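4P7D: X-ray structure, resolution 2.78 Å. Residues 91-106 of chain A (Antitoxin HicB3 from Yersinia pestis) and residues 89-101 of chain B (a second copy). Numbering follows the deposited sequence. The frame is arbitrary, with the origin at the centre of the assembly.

Chain A, residues 91-106: SKAVKFNLTMSQNLLT
Chain B (89-101) YESKAVKFNLTMS

Strands 93-101 of both chains pair antiparallel (axes 153° apart) about Asn A97-Asn B97 (CA-CA 4.5 Å), burying 1377 Å²; both are extended, phi -54 to -155°, psi 125 to 180°. Glu B90 (m, t) points its carboxylate at the start of helix A 102-106: Ser A101 OG (p) donates to Glu B90 OE2 (2.5 Å) and caps the helix, accepting from Leu A104 N (3.2 Å). Ser B91 OG (m) donates to Asn A103 OD1 (3.1 Å). Val B94 (t) forms the first hydrogen-bonded pair: Val B94 N reaches Met A100 O at 2.5 Å, and its compact CG1 packs on Leu A105 CD2 (3.5 Å). On the face carrying Lys B95, Asn B97 and Thr B99, the long Lys B95 chain lets NZ donate to Thr A99 OG1 (2.8 Å). Phe B96 (p, chi2 -76°), flat and apolar, is buried between Leu A105 and, over the opposite ring face, Leu A98 CB; selenomethionine Met A100 lies at its edge. Phe B96 N donates to Leu A98 O and Phe B96 O accepts from Leu A98 N, both 2.9 Å. Asn B97 OD1 (m) accepts from Asn A97 ND2 (t) at 2.7 Å. Leu B98 N donates to Phe A96 O and Leu B98 O accepts from Phe A96 N, both 3.0 Å; Leu B98 CB (m, t) covers that ring. Selenomethionine Met B100 (p, t, p) sets CG 3.3 Å from Phe A96 CE1.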

# COMPACT_ATOMS: atom_id res chain seq x y z
N SER A 91 11.91 -4.79 -25.74
CA SER A 91 13.01 -4.03 -25.14
C SER A 91 13.24 -2.74 -25.90
O SER A 91 14.22 -2.04 -25.66
CB SER A 91 14.30 -4.86 -25.11
OG SER A 91 14.91 -4.93 -26.39
N LYS A 92 12.33 -2.43 -26.83
CA LYS A 92 12.23 -1.12 -27.45
C LYS A 92 12.37 -0.01 -26.40
O LYS A 92 11.79 -0.09 -25.32
CB LYS A 92 10.90 -1.01 -28.19
CG LYS A 92 10.59 0.34 -28.83
CD LYS A 92 9.23 0.32 -29.55
CE LYS A 92 8.04 0.40 -28.57
NZ LYS A 92 6.72 0.46 -29.29
N ALA A 93 13.15 1.03 -26.71
CA ALA A 93 13.26 2.14 -25.79
C ALA A 93 11.94 2.90 -25.71
O ALA A 93 11.15 2.88 -26.66
CB ALA A 93 14.34 3.05 -26.22
N VAL A 94 11.68 3.54 -24.57
CA VAL A 94 10.45 4.30 -24.37
C VAL A 94 10.72 5.46 -23.44
O VAL A 94 11.29 5.27 -22.37
CB VAL A 94 9.29 3.44 -23.80
CG1 VAL A 94 9.74 2.57 -22.67
CG2 VAL A 94 8.15 4.32 -23.34
N LYS A 95 10.33 6.65 -23.88
CA LYS A 95 10.61 7.90 -23.19
C LYS A 95 9.50 8.18 -22.19
O LYS A 95 8.31 8.00 -22.49
CB LYS A 95 10.75 9.05 -24.20
CG LYS A 95 11.55 10.29 -23.73
CD LYS A 95 11.55 11.39 -24.83
CE LYS A 95 12.24 12.70 -24.42
NZ LYS A 95 11.77 13.90 -25.22
N PHE A 96 9.88 8.59 -20.98
CA PHE A 96 8.87 8.98 -19.99
C PHE A 96 9.33 10.13 -19.11
O PHE A 96 10.40 10.68 -19.27
CB PHE A 96 8.45 7.78 -19.14
CG PHE A 96 9.54 7.17 -18.35
CD1 PHE A 96 10.44 6.28 -18.95
CD2 PHE A 96 9.64 7.41 -16.97
CE1 PHE A 96 11.46 5.70 -18.19
CE2 PHE A 96 10.67 6.82 -16.21
CZ PHE A 96 11.57 5.97 -16.82
N ASN A 97 8.48 10.54 -18.20
CA ASN A 97 8.70 11.79 -17.53
C ASN A 97 8.58 11.56 -16.03
O ASN A 97 7.77 10.75 -15.58
CB ASN A 97 7.69 12.81 -18.06
CG ASN A 97 8.05 14.24 -17.72
OD1 ASN A 97 7.42 14.86 -16.87
ND2 ASN A 97 9.04 14.78 -18.39
N LEU A 98 9.42 12.25 -15.26
CA LEU A 98 9.45 12.12 -13.81
C LEU A 98 9.57 13.50 -13.21
O LEU A 98 10.20 14.38 -13.79
CB LEU A 98 10.63 11.29 -13.34
CG LEU A 98 10.82 9.83 -13.72
CD1 LEU A 98 11.95 9.38 -12.87
CD2 LEU A 98 9.59 8.96 -13.47
N THR A 99 8.97 13.69 -12.03
CA THR A 99 9.11 14.93 -11.32
C THR A 99 9.84 14.69 -10.02
O THR A 99 9.48 13.79 -9.28
CB THR A 99 7.75 15.56 -11.03
OG1 THR A 99 6.99 15.63 -12.24
CG2 THR A 99 7.94 16.97 -10.46
N MSE A 100 10.86 15.48 -9.75
CA MSE A 100 11.37 15.52 -8.39
C MSE A 100 12.08 16.83 -8.06
O MSE A 100 12.24 17.71 -8.91
CB MSE A 100 12.25 14.29 -8.15
CG MSE A 100 13.44 14.13 -9.05
SE MSE A 100 14.31 12.34 -8.81
CE MSE A 100 13.25 11.23 -10.01
N SER A 101 12.45 16.99 -6.80
CA SER A 101 12.98 18.27 -6.36
C SER A 101 14.29 18.57 -7.06
O SER A 101 15.05 17.65 -7.37
CB SER A 101 13.18 18.29 -4.85
OG SER A 101 14.28 17.49 -4.48
N GLN A 102 14.55 19.86 -7.31
CA GLN A 102 15.83 20.35 -7.81
C GLN A 102 17.02 19.70 -7.10
O GLN A 102 17.91 19.15 -7.74
CB GLN A 102 15.92 21.87 -7.63
CG GLN A 102 15.70 22.72 -8.86
CD GLN A 102 16.80 22.56 -9.93
OE1 GLN A 102 17.47 21.53 -10.02
NE2 GLN A 102 16.97 23.60 -10.74
N ASN A 103 17.01 19.79 -5.77
CA ASN A 103 18.09 19.26 -4.97
C ASN A 103 18.39 17.81 -5.30
O ASN A 103 19.52 17.48 -5.63
CB ASN A 103 17.77 19.41 -3.49
CG ASN A 103 17.52 20.85 -3.10
OD1 ASN A 103 16.47 21.42 -3.43
ND2 ASN A 103 18.48 21.45 -2.39
N LEU A 104 17.38 16.96 -5.28
CA LEU A 104 17.64 15.56 -5.61
C LEU A 104 18.22 15.41 -7.04
O LEU A 104 19.21 14.69 -7.26
CB LEU A 104 16.36 14.74 -5.45
CG LEU A 104 16.50 13.22 -5.52
CD1 LEU A 104 17.68 12.83 -4.66
CD2 LEU A 104 15.22 12.51 -5.08
N LEU A 105 17.64 16.11 -8.01
CA LEU A 105 18.14 15.98 -9.38
C LEU A 105 19.57 16.53 -9.52
O LEU A 105 20.34 16.04 -10.33
CB LEU A 105 17.20 16.67 -10.38
CG LEU A 105 17.49 16.32 -11.84
CD1 LEU A 105 17.46 14.83 -12.07
CD2 LEU A 105 16.52 16.97 -12.78
N THR A 106 19.93 17.55 -8.74
CA THR A 106 21.31 18.04 -8.79
C THR A 106 22.27 16.99 -8.23
O THR A 106 23.34 16.77 -8.79
CB THR A 106 21.50 19.33 -8.03
OG1 THR A 106 20.59 20.33 -8.52
CG2 THR A 106 22.88 19.82 -8.23
N TYR B 89 11.49 22.09 2.40
CA TYR B 89 12.93 22.37 2.41
C TYR B 89 13.53 22.31 1.03
O TYR B 89 14.42 23.09 0.71
CB TYR B 89 13.68 21.41 3.33
CG TYR B 89 13.27 21.58 4.76
CD1 TYR B 89 13.97 22.43 5.60
CD2 TYR B 89 12.17 20.91 5.26
CE1 TYR B 89 13.59 22.59 6.90
CE2 TYR B 89 11.79 21.07 6.55
CZ TYR B 89 12.50 21.91 7.38
OH TYR B 89 12.10 22.08 8.68
N GLU B 90 13.04 21.39 0.22
CA GLU B 90 13.53 21.27 -1.15
C GLU B 90 12.72 22.17 -2.08
O GLU B 90 11.50 22.33 -1.94
CB GLU B 90 13.54 19.80 -1.61
CG GLU B 90 14.82 19.08 -1.14
CD GLU B 90 14.91 17.59 -1.45
OE1 GLU B 90 15.96 17.00 -1.09
OE2 GLU B 90 13.99 16.99 -2.04
N SER B 91 13.46 22.74 -3.04
CA SER B 91 13.08 23.92 -3.80
C SER B 91 11.79 23.85 -4.64
O SER B 91 10.69 23.60 -4.13
CB SER B 91 14.25 24.28 -4.73
OG SER B 91 15.48 24.30 -4.01
N LYS B 92 11.94 24.12 -5.93
CA LYS B 92 10.85 23.94 -6.86
C LYS B 92 11.00 22.52 -7.33
O LYS B 92 12.02 21.89 -7.08
CB LYS B 92 10.89 24.93 -8.04
CG LYS B 92 9.52 25.46 -8.49
CD LYS B 92 8.62 25.81 -7.30
CE LYS B 92 7.16 25.90 -7.69
NZ LYS B 92 6.58 24.55 -7.90
N ALA B 93 9.97 22.03 -8.01
CA ALA B 93 10.00 20.70 -8.58
C ALA B 93 10.79 20.74 -9.88
O ALA B 93 10.90 21.79 -10.50
CB ALA B 93 8.58 20.18 -8.81
N VAL B 94 11.36 19.64 -10.29
CA VAL B 94 11.88 19.60 -11.65
C VAL B 94 11.30 18.42 -12.39
O VAL B 94 11.32 17.30 -11.87
CB VAL B 94 13.39 19.53 -11.68
CG1 VAL B 94 13.87 19.18 -13.08
CG2 VAL B 94 13.97 20.86 -11.23
N LYS B 95 10.75 18.68 -13.58
CA LYS B 95 10.19 17.64 -14.44
C LYS B 95 11.16 17.34 -15.56
O LYS B 95 11.62 18.26 -16.22
CB LYS B 95 8.85 18.05 -15.05
CG LYS B 95 7.70 18.16 -14.09
CD LYS B 95 6.43 18.59 -14.81
CE LYS B 95 5.68 17.41 -15.35
NZ LYS B 95 5.19 16.54 -14.24
N PHE B 96 11.46 16.07 -15.77
CA PHE B 96 12.43 15.71 -16.80
C PHE B 96 12.15 14.37 -17.43
O PHE B 96 11.32 13.60 -16.98
CB PHE B 96 13.86 15.71 -16.24
CG PHE B 96 14.05 14.80 -15.08
CD1 PHE B 96 13.57 15.14 -13.80
CD2 PHE B 96 14.70 13.59 -15.25
CE1 PHE B 96 13.74 14.29 -12.72
CE2 PHE B 96 14.87 12.73 -14.16
CZ PHE B 96 14.39 13.09 -12.89
N ASN B 97 12.89 14.11 -18.50
CA ASN B 97 12.72 12.93 -19.31
C ASN B 97 13.82 11.91 -19.11
O ASN B 97 14.98 12.25 -18.91
CB ASN B 97 12.68 13.33 -20.76
CG ASN B 97 11.50 14.15 -21.07
OD1 ASN B 97 10.42 13.91 -20.54
ND2 ASN B 97 11.68 15.17 -21.88
N LEU B 98 13.41 10.66 -19.20
CA LEU B 98 14.30 9.52 -19.18
C LEU B 98 13.95 8.61 -20.35
O LEU B 98 12.87 8.71 -20.94
CB LEU B 98 14.17 8.76 -17.87
CG LEU B 98 14.30 9.60 -16.60
CD1 LEU B 98 14.27 8.67 -15.40
CD2 LEU B 98 15.58 10.38 -16.61
N THR B 99 14.87 7.72 -20.68
CA THR B 99 14.57 6.67 -21.62
C THR B 99 14.98 5.40 -20.96
O THR B 99 16.13 5.28 -20.52
CB THR B 99 15.34 6.81 -22.97
OG1 THR B 99 15.08 8.08 -23.56
CG2 THR B 99 14.91 5.74 -23.93
N MSE B 100 14.07 4.45 -20.86
CA MSE B 100 14.51 3.09 -20.68
C MSE B 100 13.64 2.08 -21.42
O MSE B 100 12.58 2.41 -21.92
CB MSE B 100 14.63 2.75 -19.19
CG MSE B 100 13.46 3.09 -18.35
SE MSE B 100 13.76 2.71 -16.44
CE MSE B 100 14.84 4.22 -15.83
N SER B 101 14.14 0.85 -21.54
CA SER B 101 13.40 -0.22 -22.18
C SER B 101 12.00 -0.44 -21.61
O SER B 101 11.77 -0.32 -20.40
CB SER B 101 14.20 -1.51 -22.08
OG SER B 101 14.75 -1.64 -20.79